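Local coordinates for protein putative enoyl-CoA hydratase (Streptomyces avermitilis, PDB 3GKB) that probably acts on acyl-CoA thioesters as a member of the crotonase (enoyl-CoA hydratase/isomerase) family, although its own reaction and substrate are not established, at residues Leu101-Thr109 with Lys221-Leu229; Gly148-Gln157 with Leu233-Phe244. All coordinates share one frame; numbering follows the deposited sequence.

Contact 1 (Leu101-Thr109 with Lys221-Leu229)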
loop_
_atom_site.group_PDB
_atom_site.type_symbol
_atom_site.label_atom_id
_atom_site.label_comp_id
_atom_site.label_asym_id
_atom_site.label_seq_id
_atom_site.Cartn_x
_atom_site.Cartn_y
_atom_site.Cartn_z
ATOM N N LEU B 101 -12.261 -19.626 3.358
ATOM C CA LEU B 101 -11.655 -20.963 3.126
ATOM C C LEU B 101 -10.342 -20.816 2.329
ATOM O O LEU B 101 -9.301 -21.345 2.705
ATOM C CB LEU B 101 -12.648 -21.841 2.390
ATOM C CG LEU B 101 -12.305 -23.320 2.195
ATOM C CD1 LEU B 101 -12.151 -24.017 3.530
ATOM C CD2 LEU B 101 -13.420 -23.906 1.348
ATOM N N ILE B 102 -10.385 -20.036 1.256
ATOM C CA ILE B 102 -9.187 -19.776 0.433
ATOM C C ILE B 102 -8.058 -19.129 1.267
ATOM O O ILE B 102 -6.879 -19.541 1.198
ATOM C CB ILE B 102 -9.537 -18.883 -0.794
ATOM C CG1 ILE B 102 -10.460 -19.623 -1.764
ATOM C CG2 ILE B 102 -8.262 -18.450 -1.523
ATOM C CD1 ILE B 102 -11.220 -18.735 -2.774
ATOM N N ARG B 103 -8.399 -18.100 2.023
ATOM C CA ARG B 103 -7.389 -17.349 2.792
ATOM C C ARG B 103 -6.643 -18.232 3.809
ATOM O O ARG B 103 -5.500 -17.961 4.121
ATOM C CB ARG B 103 -8.023 -16.209 3.594
ATOM C CG ARG B 103 -8.352 -14.952 2.800
ATOM C CD ARG B 103 -8.178 -13.682 3.639
ATOM N NE ARG B 103 -8.889 -13.743 4.902
ATOM C CZ ARG B 103 -8.395 -13.465 6.111
ATOM N NH1 ARG B 103 -9.186 -13.572 7.181
ATOM N NH2 ARG B 103 -7.150 -13.044 6.277
ATOM N N HIS B 104 -7.321 -19.252 4.342
ATOM C CA HIS B 104 -6.732 -20.139 5.362
ATOM C C HIS B 104 -6.223 -21.493 4.836
ATOM O O HIS B 104 -5.799 -22.367 5.619
ATOM C CB HIS B 104 -7.738 -20.306 6.497
ATOM C CG HIS B 104 -8.028 -19.020 7.201
ATOM N ND1 HIS B 104 -9.126 -18.247 6.903
ATOM C CD2 HIS B 104 -7.345 -18.361 8.166
ATOM C CE1 HIS B 104 -9.115 -17.168 7.672
ATOM N NE2 HIS B 104 -8.046 -17.216 8.450
ATOM N N GLN B 105 -6.220 -21.653 3.514
ATOM C CA GLN B 105 -5.790 -22.909 2.878
ATOM C C GLN B 105 -4.303 -23.156 3.200
ATOM O O GLN B 105 -3.485 -22.207 3.196
ATOM C CB GLN B 105 -6.039 -22.840 1.375
ATOM C CG GLN B 105 -5.907 -24.172 0.587
ATOM C CD GLN B 105 -7.024 -25.168 0.894
ATOM O OE1 GLN B 105 -8.136 -24.791 1.292
ATOM N NE2 GLN B 105 -6.732 -26.454 0.705
ATOM N N PRO B 106 -3.934 -24.414 3.534
ATOM C CA PRO B 106 -2.520 -24.681 3.837
ATOM C C PRO B 106 -1.594 -24.544 2.623
ATOM O O PRO B 106 -0.496 -24.016 2.755
ATOM C CB PRO B 106 -2.507 -26.124 4.364
ATOM C CG PRO B 106 -3.840 -26.646 4.227
ATOM C CD PRO B 106 -4.810 -25.519 3.949
ATOM N N GLN B 107 -2.017 -25.056 1.469
ATOM C CA GLN B 107 -1.270 -24.926 0.215
ATOM C C GLN B 107 -1.138 -23.458 -0.179
ATOM O O GLN B 107 -1.979 -22.642 0.159
ATOM C CB GLN B 107 -1.990 -25.639 -0.940
ATOM C CG GLN B 107 -1.902 -27.158 -0.923
ATOM C CD GLN B 107 -2.950 -27.827 -0.009
ATOM O OE1 GLN B 107 -3.863 -27.179 0.483
ATOM N NE2 GLN B 107 -2.805 -29.137 0.206
ATOM N N VAL B 108 -0.114 -23.140 -0.957
ATOM C CA VAL B 108 -0.041 -21.808 -1.572
ATOM C C VAL B 108 -1.145 -21.745 -2.615
ATOM O O VAL B 108 -1.279 -22.675 -3.433
ATOM C CB VAL B 108 1.308 -21.599 -2.265
ATOM C CG1 VAL B 108 1.313 -20.246 -3.040
ATOM C CG2 VAL B 108 2.450 -21.691 -1.246
ATOM N N THR B 109 -1.967 -20.693 -2.585
ATOM C CA THR B 109 -3.070 -20.557 -3.535
ATOM C C THR B 109 -2.733 -19.432 -4.562
ATOM O O THR B 109 -2.300 -18.307 -4.200
ATOM C CB THR B 109 -4.378 -20.235 -2.822
ATOM O OG1 THR B 109 -4.197 -19.082 -1.970
ATOM C CG2 THR B 109 -4.859 -21.442 -1.964
ATOM N N LYS B 221 4.310 -19.546 5.537
ATOM C CA LYS B 221 2.932 -19.244 5.975
ATOM C C LYS B 221 2.795 -19.014 7.486
ATOM O O LYS B 221 1.945 -18.250 7.930
ATOM C CB LYS B 221 1.957 -20.309 5.508
ATOM C CG LYS B 221 1.730 -20.325 4.024
ATOM C CD LYS B 221 0.251 -20.595 3.731
ATOM C CE LYS B 221 -0.073 -20.425 2.329
ATOM N NZ LYS B 221 -1.548 -20.440 2.149
ATOM N N ARG B 222 3.630 -19.674 8.276
ATOM C CA ARG B 222 3.715 -19.408 9.692
ATOM C C ARG B 222 4.307 -18.041 9.977
ATOM O O ARG B 222 3.861 -17.372 10.899
ATOM C CB ARG B 222 4.522 -20.488 10.423
ATOM C CG ARG B 222 3.786 -21.797 10.468
ATOM C CD ARG B 222 4.319 -22.774 11.522
ATOM N NE ARG B 222 3.441 -23.948 11.626
ATOM C CZ ARG B 222 3.786 -25.112 12.190
ATOM N NH1 ARG B 222 4.995 -25.291 12.696
ATOM N NH2 ARG B 222 2.915 -26.113 12.227
ATOM N N SER B 223 5.309 -17.642 9.209
ATOM C CA SER B 223 5.932 -16.310 9.408
ATOM C C SER B 223 5.017 -15.163 8.929
ATOM O O SER B 223 5.148 -14.012 9.375
ATOM C CB SER B 223 7.314 -16.250 8.755
ATOM O OG SER B 223 7.213 -15.948 7.402
ATOM N N LEU B 224 4.110 -15.498 8.012
ATOM C CA LEU B 224 3.196 -14.537 7.360
ATOM C C LEU B 224 1.761 -15.062 7.485
ATOM O O LEU B 224 1.123 -15.400 6.485
ATOM C CB LEU B 224 3.586 -14.352 5.873
ATOM C CG LEU B 224 4.917 -13.633 5.649
ATOM C CD1 LEU B 224 5.405 -13.816 4.211
ATOM C CD2 LEU B 224 4.803 -12.156 6.031
ATOM N N PRO B 225 1.239 -15.107 8.721
ATOM C CA PRO B 225 -0.087 -15.685 8.928
ATOM C C PRO B 225 -1.155 -14.790 8.345
ATOM O O PRO B 225 -0.945 -13.567 8.212
ATOM C CB PRO B 225 -0.239 -15.712 10.447
ATOM C CG PRO B 225 0.685 -14.686 10.926
ATOM C CD PRO B 225 1.847 -14.682 9.988
ATOM N N ALA B 226 -2.298 -15.393 8.046
ATOM C CA ALA B 226 -3.403 -14.684 7.461
ATOM C C ALA B 226 -3.810 -13.534 8.373
ATOM O O ALA B 226 -3.797 -13.668 9.593
ATOM C CB ALA B 226 -4.587 -15.615 7.226
ATOM N N ASP B 227 -4.203 -12.430 7.741
ATOM C CA ASP B 227 -4.566 -11.204 8.423
ATOM C C ASP B 227 -5.742 -11.456 9.370
ATOM O O ASP B 227 -6.605 -12.297 9.126
ATOM C CB ASP B 227 -4.913 -10.107 7.399
ATOM C CG ASP B 227 -3.699 -9.284 6.967
ATOM O OD1 ASP B 227 -2.986 -9.619 5.963
ATOM O OD2 ASP B 227 -3.456 -8.250 7.641
ATOM N N ASP B 228 -5.746 -10.708 10.467
ATOM C CA ASP B 228 -6.824 -10.749 11.435
ATOM C C ASP B 228 -7.936 -9.841 10.912
ATOM O O ASP B 228 -7.798 -8.611 10.966
ATOM C CB ASP B 228 -6.309 -10.243 12.785
ATOM C CG ASP B 228 -7.417 -10.041 13.804
ATOM O OD1 ASP B 228 -8.565 -10.501 13.572
ATOM O OD2 ASP B 228 -7.118 -9.407 14.844
ATOM N N LEU B 229 -8.999 -10.441 10.368
ATOM C CA LEU B 229 -10.139 -9.670 9.821
ATOM C C LEU B 229 -11.471 -9.891 10.568
ATOM O O LEU B 229 -12.547 -9.542 10.057
ATOM C CB LEU B 229 -10.339 -9.998 8.324
ATOM C CG LEU B 229 -9.121 -9.849 7.413
ATOM C CD1 LEU B 229 -9.448 -10.202 5.950
ATOM C CD2 LEU B 229 -8.547 -8.445 7.475
HETATM O O HOH W 1 -4.215 -19.481 0.770
HETATM O O HOH W 2 -4.616 -12.848 4.918
HETATM O O HOH W 3 -9.812 -13.380 10.309
HETATM O O HOH W 4 -7.449 -15.194 10.158
#

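Contact 2 (Gly148-Gln157 with Leu233-Phe244)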
loop_
_atom_site.group_PDB
_atom_site.type_symbol
_atom_site.label_atom_id
_atom_site.label_comp_id
_atom_site.label_asym_id
_atom_site.label_seq_id
_atom_site.Cartn_x
_atom_site.Cartn_y
_atom_site.Cartn_z
ATOM N N GLY B 148 -27.659 -2.448 -5.471
ATOM C CA GLY B 148 -28.247 -1.859 -4.281
ATOM C C GLY B 148 -27.753 -2.440 -2.982
ATOM O O GLY B 148 -28.392 -2.272 -1.943
ATOM N N ILE B 149 -26.598 -3.113 -3.042
ATOM C CA ILE B 149 -25.990 -3.738 -1.869
ATOM C C ILE B 149 -24.520 -3.315 -1.787
ATOM O O ILE B 149 -24.117 -2.320 -2.422
ATOM C CB ILE B 149 -26.233 -5.278 -1.859
ATOM C CG1 ILE B 149 -25.566 -5.974 -3.057
ATOM C CG2 ILE B 149 -27.757 -5.564 -1.879
ATOM C CD1 ILE B 149 -25.504 -7.520 -2.943
ATOM N N ILE B 150 -23.750 -3.955 -0.920
ATOM C CA ILE B 150 -22.306 -3.791 -0.904
ATOM C C ILE B 150 -21.697 -5.198 -0.948
ATOM O O ILE B 150 -22.413 -6.181 -0.816
ATOM C CB ILE B 150 -21.801 -2.976 0.334
ATOM C CG1 ILE B 150 -22.259 -3.602 1.684
ATOM C CG2 ILE B 150 -22.273 -1.524 0.264
ATOM C CD1 ILE B 150 -21.288 -3.388 2.808
ATOM N N PRO B 151 -20.382 -5.301 -1.145
ATOM C CA PRO B 151 -19.808 -6.644 -1.047
ATOM C C PRO B 151 -20.046 -7.254 0.325
ATOM O O PRO B 151 -19.838 -6.603 1.330
ATOM C CB PRO B 151 -18.321 -6.402 -1.309
ATOM C CG PRO B 151 -18.272 -5.139 -2.081
ATOM C CD PRO B 151 -19.401 -4.308 -1.607
ATOM N N GLY B 152 -20.561 -8.475 0.351
ATOM C CA GLY B 152 -20.836 -9.193 1.562
ATOM C C GLY B 152 -20.074 -10.491 1.700
ATOM O O GLY B 152 -20.347 -11.272 2.616
ATOM N N GLY B 153 -19.092 -10.695 0.840
ATOM C CA GLY B 153 -18.272 -11.875 0.852
ATOM C C GLY B 153 -16.809 -11.639 1.226
ATOM O O GLY B 153 -15.955 -12.470 0.898
ATOM N N GLY B 154 -16.525 -10.523 1.912
ATOM C CA GLY B 154 -15.174 -10.215 2.383
ATOM C C GLY B 154 -14.504 -9.097 1.591
ATOM O O GLY B 154 -13.496 -8.552 2.035
ATOM N N GLY B 155 -15.069 -8.756 0.432
ATOM C CA GLY B 155 -14.456 -7.826 -0.517
ATOM C C GLY B 155 -14.071 -6.475 0.050
ATOM O O GLY B 155 -13.001 -5.934 -0.304
ATOM N N THR B 156 -14.927 -5.916 0.913
ATOM C CA THR B 156 -14.610 -4.609 1.497
ATOM C C THR B 156 -13.322 -4.711 2.339
ATOM O O THR B 156 -12.462 -3.825 2.295
ATOM C CB THR B 156 -15.749 -4.027 2.356
ATOM O OG1 THR B 156 -15.979 -4.844 3.498
ATOM C CG2 THR B 156 -17.043 -3.836 1.543
ATOM N N GLN B 157 -13.172 -5.836 3.044
ATOM C CA GLN B 157 -12.010 -6.036 3.891
ATOM C C GLN B 157 -10.754 -6.458 3.143
ATOM O O GLN B 157 -9.638 -6.011 3.494
ATOM C CB GLN B 157 -12.335 -7.008 5.024
ATOM C CG GLN B 157 -13.600 -6.602 5.820
ATOM C CD GLN B 157 -13.508 -5.165 6.350
ATOM O OE1 GLN B 157 -12.636 -4.855 7.141
ATOM N NE2 GLN B 157 -14.367 -4.278 5.856
ATOM N N LEU B 233 -14.892 -8.250 9.142
ATOM C CA LEU B 233 -15.858 -9.115 8.456
ATOM C C LEU B 233 -17.237 -9.025 9.116
ATOM O O LEU B 233 -18.251 -8.965 8.447
ATOM C CB LEU B 233 -15.348 -10.552 8.388
ATOM C CG LEU B 233 -14.161 -10.796 7.467
ATOM C CD1 LEU B 233 -13.573 -12.176 7.762
ATOM C CD2 LEU B 233 -14.527 -10.635 5.966
ATOM N N LEU B 234 -17.265 -8.973 10.446
ATOM C CA LEU B 234 -18.524 -8.750 11.152
ATOM C C LEU B 234 -19.189 -7.408 10.783
ATOM O O LEU B 234 -20.407 -7.353 10.547
ATOM C CB LEU B 234 -18.330 -8.884 12.668
ATOM C CG LEU B 234 -18.181 -10.338 13.163
ATOM C CD1 LEU B 234 -17.631 -10.377 14.569
ATOM C CD2 LEU B 234 -19.535 -11.094 13.044
ATOM N N GLY B 235 -18.397 -6.331 10.753
ATOM C CA GLY B 235 -18.896 -5.011 10.357
ATOM C C GLY B 235 -19.456 -4.972 8.935
ATOM O O GLY B 235 -20.511 -4.356 8.680
ATOM N N GLU B 236 -18.770 -5.657 8.025
ATOM C CA GLU B 236 -19.223 -5.752 6.647
ATOM C C GLU B 236 -20.532 -6.511 6.589
ATOM O O GLU B 236 -21.458 -6.072 5.923
ATOM C CB GLU B 236 -18.149 -6.377 5.724
ATOM C CG GLU B 236 -18.640 -6.715 4.317
ATOM C CD GLU B 236 -17.716 -7.667 3.571
ATOM O OE1 GLU B 236 -18.045 -8.879 3.566
ATOM O OE2 GLU B 236 -16.663 -7.220 3.017
ATOM N N ASN B 237 -20.610 -7.647 7.293
ATOM C CA ASN B 237 -21.829 -8.425 7.334
ATOM C C ASN B 237 -23.041 -7.615 7.794
ATOM O O ASN B 237 -24.136 -7.722 7.198
ATOM C CB ASN B 237 -21.671 -9.643 8.238
ATOM C CG ASN B 237 -22.947 -10.407 8.357
ATOM O OD1 ASN B 237 -23.396 -11.049 7.401
ATOM N ND2 ASN B 237 -23.624 -10.236 9.491
ATOM N N ASP B 238 -22.850 -6.815 8.843
ATOM C CA ASP B 238 -23.939 -6.014 9.410
ATOM C C ASP B 238 -24.404 -4.960 8.396
ATOM O O ASP B 238 -25.609 -4.712 8.222
ATOM C CB ASP B 238 -23.487 -5.323 10.702
ATOM C CG ASP B 238 -23.322 -6.293 11.855
ATOM O OD1 ASP B 238 -23.883 -7.408 11.788
ATOM O OD2 ASP B 238 -22.615 -5.959 12.824
ATOM N N ALA B 239 -23.437 -4.316 7.755
ATOM C CA ALA B 239 -23.737 -3.277 6.777
ATOM C C ALA B 239 -24.430 -3.876 5.559
ATOM O O ALA B 239 -25.400 -3.313 5.059
ATOM C CB ALA B 239 -22.444 -2.534 6.367
ATOM N N TRP B 240 -23.942 -5.036 5.109
ATOM C CA TRP B 240 -24.479 -5.721 3.946
ATOM C C TRP B 240 -25.898 -6.224 4.213
ATOM O O TRP B 240 -26.804 -5.993 3.411
ATOM C CB TRP B 240 -23.556 -6.874 3.591
ATOM C CG TRP B 240 -24.059 -7.918 2.631
ATOM C CD1 TRP B 240 -24.070 -7.868 1.247
ATOM C CD2 TRP B 240 -24.552 -9.198 2.988
ATOM N NE1 TRP B 240 -24.525 -9.055 0.740
ATOM C CE2 TRP B 240 -24.825 -9.892 1.788
ATOM C CE3 TRP B 240 -24.754 -9.851 4.214
ATOM C CZ2 TRP B 240 -25.336 -11.182 1.781
ATOM C CZ3 TRP B 240 -25.255 -11.144 4.207
ATOM C CH2 TRP B 240 -25.554 -11.790 3.003
ATOM N N ALA B 241 -26.091 -6.855 5.365
ATOM C CA ALA B 241 -27.434 -7.324 5.763
ATOM C C ALA B 241 -28.451 -6.198 5.745
ATOM O O ALA B 241 -29.564 -6.390 5.271
ATOM C CB ALA B 241 -27.414 -7.976 7.153
ATOM N N ALA B 242 -28.044 -5.017 6.207
ATOM C CA ALA B 242 -28.935 -3.877 6.291
ATOM C C ALA B 242 -29.415 -3.402 4.914
ATOM O O ALA B 242 -30.541 -2.911 4.812
ATOM C CB ALA B 242 -28.278 -2.698 7.070
ATOM N N THR B 243 -28.589 -3.533 3.865
ATOM C CA THR B 243 -28.983 -3.109 2.518
ATOM C C THR B 243 -30.151 -3.940 1.954
ATOM O O THR B 243 -30.912 -3.440 1.128
ATOM C CB THR B 243 -27.773 -3.089 1.510
ATOM O OG1 THR B 243 -27.298 -4.419 1.259
ATOM C CG2 THR B 243 -26.641 -2.223 2.050
ATOM N N PHE B 244 -30.309 -5.194 2.399
ATOM C CA PHE B 244 -31.534 -5.987 2.072
ATOM C C PHE B 244 -32.803 -5.627 2.841
ATOM O O PHE B 244 -33.897 -6.142 2.545
ATOM C CB PHE B 244 -31.277 -7.483 2.256
ATOM C CG PHE B 244 -30.276 -8.015 1.331
ATOM C CD1 PHE B 244 -28.956 -8.122 1.719
ATOM C CD2 PHE B 244 -30.623 -8.348 0.025
ATOM C CE1 PHE B 244 -28.018 -8.575 0.846
ATOM C CE2 PHE B 244 -29.679 -8.818 -0.850
ATOM C CZ PHE B 244 -28.360 -8.937 -0.425
HETATM O O HOH W 5 -31.016 -1.944 -1.245
#

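Contact 1 (Leu101-Thr109 with Lys221-Leu229)
The guanidinium of R103 carries CD1 of L229 over the centre of one face, 3.4 Å from CZ of R103, while its edge is taken up by polar partners. NH2 of R103 gives a nearly straight hydrogen bond of 3.0 Å to O of D227, which lies 5° out of the guanidinium plane, and two waters lie in that plane: one beyond NH2, joining it to N of D227, the other beyond NH1, linking it, weakly, to N of L229. A salt bridge from NH1 to E100 further fixes the group's rotation. The H104 ring, whose ND1 is hydrogen-bonded to O of E100, holds a water in its plane at NE2, also bonded to O of D227, and CB of A226 approaches CD2 of H104 to 4.0 Å. In the crotonase fold these residues join the end of helix 96-103, just before core strand 108-113, to the linker between helices 216-223 and 230-243. K221, bent at chi2 (-141°) and extended beyond, delivers NZ to the turn before the strand. NZ of K221 donates to O of Q105 at 2.8 Å and to O of Q107 at 3.0 Å, the latter from above the carbonyl plane, and forms a salt bridge with D129. The turn is tied within itself by NE2 of Q105 bonding to OE1 of Q107, whose NE2 donates to O of L47. The second subunit also borders this contact: its R160 forms a salt bridge with D227, and its L173 packs on V108.

Contact 2 (Gly148-Gln157 with Leu233-Phe244)
E236 reaches the glycine-rich turn with both carboxylate oxygens. Its OE1 accepts from N of G154 at 2.8 Å on the syn lone pair, and its OE2 takes two bonds from T156: from OG1, a short 2.5 Å on the anti lone pair, and from N at 3.0 Å. With CG anti to the backbone N (chi1 170°) and the chain extended beyond it, the carboxylate stands out from helix 230-243 to the start of helix 155-163, where the donors and the helix N terminus would be expected to stabilise its negative charge. One turn on, W240 lays its five-membered ring against G152, whose CA stands 3.6 Å from the ring centroid in a CH-pi contact, while O of I150 meets the ring edge at CD1. The opposite face of the indole is touched by CE1 of F244. CG2 of I149 in turn sits over a face of the F244 ring, 4.0 Å from its centroid, and lies 3.4 Å from OG1 of T243; CD1 of I150 packs on CB of A239. In this crotonase-like domain glycines 152-154 make the turn into helix 155-163, with G154 at the N-cap and G155 opening the helix; bare CA atoms let the indole and CD2 of L233 come close. In the second shell, NE2 of Q157 holds OG1 of T156. OG1 of T243 donates in plane to O of W240, and a water bridges O of G148 and O of T243. Beyond them, Q96 donates to OE1 of E236, and E123 accepts from N of G153 and N of G155. Q157 also bonds, through NE2, to S223 O of the third subunit.

From the N terminus, the chain passes first through 101-109, where helix 96-103 ends and strand 108-113 of the central sheet begins, then through 148-157, which leads into helix 155-163. Contact 1 closes when 221-229 returns to the first of these after 111 intervening residues, and contact 2 closes when 233-244 meets the second after 75. The two loops cross, since their segments alternate along the chain. A continuous later run, 221-244, in which a short linker joins helices 216-223 and 230-243, lies against both earlier segments, with the contact centres about 22 Å apart. Both contacts also border other subunits of the three-chain assembly.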